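Local coordinates for SusD homolog (Bacteroides thetaiotaomicron VPI-5482, PDB 3IV0), which is a SusD-family protein, probably of the outer membrane, whose precise role is unknown and which may bind glycans for uptake, at residues I404-G408 with S409-D413. Sequence-based numbering, arbitrary orientation.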
loop_
_atom_site.group_PDB
_atom_site.type_symbol
_atom_site.label_atom_id
_atom_site.label_comp_id
_atom_site.label_asym_id
_atom_site.label_seq_id
_atom_site.Cartn_x
_atom_site.Cartn_y
_atom_site.Cartn_z
ATOM N N ILE A 404 18.078 17.272 7.464
ATOM C CA ILE A 404 18.826 16.268 8.166
ATOM C C ILE A 404 20.217 16.188 7.553
ATOM O O ILE A 404 20.381 16.122 6.333
ATOM C CB ILE A 404 18.128 14.886 8.041
ATOM C CG1 ILE A 404 16.737 14.927 8.684
ATOM C CG2 ILE A 404 18.966 13.775 8.675
ATOM C CD1 ILE A 404 16.763 15.313 10.050
ATOM N N ASN A 405 21.236 16.133 8.406
ATOM C CA ASN A 405 22.607 16.022 7.972
ATOM C C ASN A 405 23.291 15.039 8.891
ATOM O O ASN A 405 23.814 15.391 9.952
ATOM C CB ASN A 405 23.308 17.371 8.027
ATOM C CG ASN A 405 24.698 17.298 7.419
ATOM O OD1 ASN A 405 25.013 16.354 6.712
ATOM N ND2 ASN A 405 25.529 18.311 7.688
ATOM N N THR A 406 23.248 13.781 8.508
ATOM C CA THR A 406 23.768 12.729 9.328
ATOM C C THR A 406 24.081 11.520 8.481
ATOM O O THR A 406 24.102 11.598 7.264
ATOM C CB THR A 406 22.844 12.439 10.540
ATOM O OG1 THR A 406 23.572 11.630 11.476
ATOM C CG2 THR A 406 21.523 11.814 10.120
ATOM N N SER A 407 24.401 10.415 9.118
ATOM C CA SER A 407 24.946 9.282 8.445
ATOM C C SER A 407 24.644 8.018 9.253
ATOM O O SER A 407 24.143 8.083 10.376
ATOM C CB SER A 407 26.468 9.505 8.325
ATOM O OG SER A 407 27.101 9.495 9.621
ATOM N N GLY A 408 24.973 6.889 8.679
ATOM C CA GLY A 408 24.980 5.649 9.436
ATOM C C GLY A 408 23.656 5.347 10.097
ATOM O O GLY A 408 22.580 5.578 9.516
ATOM N N SER A 409 23.717 4.796 11.289
ATOM C CA SER A 409 22.504 4.372 11.963
ATOM C C SER A 409 21.546 5.518 12.197
ATOM O O SER A 409 20.323 5.333 12.075
ATOM C CB SER A 409 22.859 3.671 13.264
ATOM O OG SER A 409 23.561 2.492 12.937
ATOM N N GLU A 410 22.039 6.705 12.519
ATOM C CA GLU A 410 21.159 7.829 12.742
ATOM C C GLU A 410 20.379 8.172 11.469
ATOM O O GLU A 410 19.194 8.516 11.531
ATOM C CB GLU A 410 21.952 9.047 13.227
ATOM C CG GLU A 410 21.096 10.169 13.711
ATOM C CD GLU A 410 21.858 11.270 14.438
ATOM O OE1 GLU A 410 23.013 11.583 14.066
ATOM O OE2 GLU A 410 21.278 11.839 15.393
ATOM N N LEU A 411 21.037 8.060 10.327
ATOM C CA LEU A 411 20.407 8.348 9.031
ATOM C C LEU A 411 19.371 7.269 8.707
ATOM O O LEU A 411 18.250 7.579 8.282
ATOM C CB LEU A 411 21.457 8.502 7.925
ATOM C CG LEU A 411 20.890 8.735 6.520
ATOM C CD1 LEU A 411 19.975 9.970 6.524
ATOM C CD2 LEU A 411 22.055 8.808 5.549
HETATM N N MSE A 412 19.689 6.011 8.916
HETATM C CA MSE A 412 18.735 4.943 8.672
HETATM C C MSE A 412 17.496 5.125 9.536
HETATM O O MSE A 412 16.346 5.015 9.039
HETATM C CB MSE A 412 19.390 3.602 8.970
HETATM C CG MSE A 412 20.527 3.274 8.024
HETATM SE SE MSE A 412 21.328 1.584 8.293
HETATM C CE MSE A 412 23.251 2.033 7.942
ATOM N N ASP A 413 17.669 5.470 10.799
ATOM C CA ASP A 413 16.548 5.739 11.676
ATOM C C ASP A 413 15.754 6.922 11.164
ATOM O O ASP A 413 14.521 6.909 11.155
ATOM C CB ASP A 413 16.988 6.031 13.129
ATOM C CG ASP A 413 17.373 4.803 13.911
ATOM O OD1 ASP A 413 17.272 3.679 13.399
ATOM O OD2 ASP A 413 17.809 5.002 15.071
#
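With OG1 of Thr406 trans to its own amide nitrogen (chi1 -166°) and CG of Glu410 likewise trans to its own (chi1 -170°), the threonine side chain and the extended glutamate chain cross at about a right angle. The setting is the amino-terminal start of helix 408-422, in the part of the chain assigned to the SusD family, and it illustrates how a loop residue can reach over a helix start to a side chain in the first turn. OG1 of Thr406 donates to OE1 of Glu410 at 2.7 Å, meeting the oxygen on its anti side and 33° out of the carboxylate plane. The same torsion directs the threonine methyl inward, where CG2 of Thr406 rests 4.0 Å from CB of Leu411. Threonine thus serves two neighbours at once, its polar branch at Glu410 and its apolar branch against Leu411.

Leu411 is the buried member of the group. Its CD1 makes a loose apolar contact with CG2 of Ile404, and beyond the turn its side chain packs on Cys389 of helix 385-398 and Ala379 of helix 367-381, so the helix start is seated on two preceding helices. Asp385 accepts a hydrogen bond from the backbone N of Gly408, whose positive phi marks the bend into the helix.

Two backbone bonds begin the helical ladder. Leu411 N bonds to Ser407 O at 3.1 Å and Met412 N to Gly408 O at 3.0 Å, the i to i+4 pattern of an alpha-helix. Against that same glycine oxygen lies the selenomethionine side chain of Met412, with CG 3.4 Å from Gly408 O.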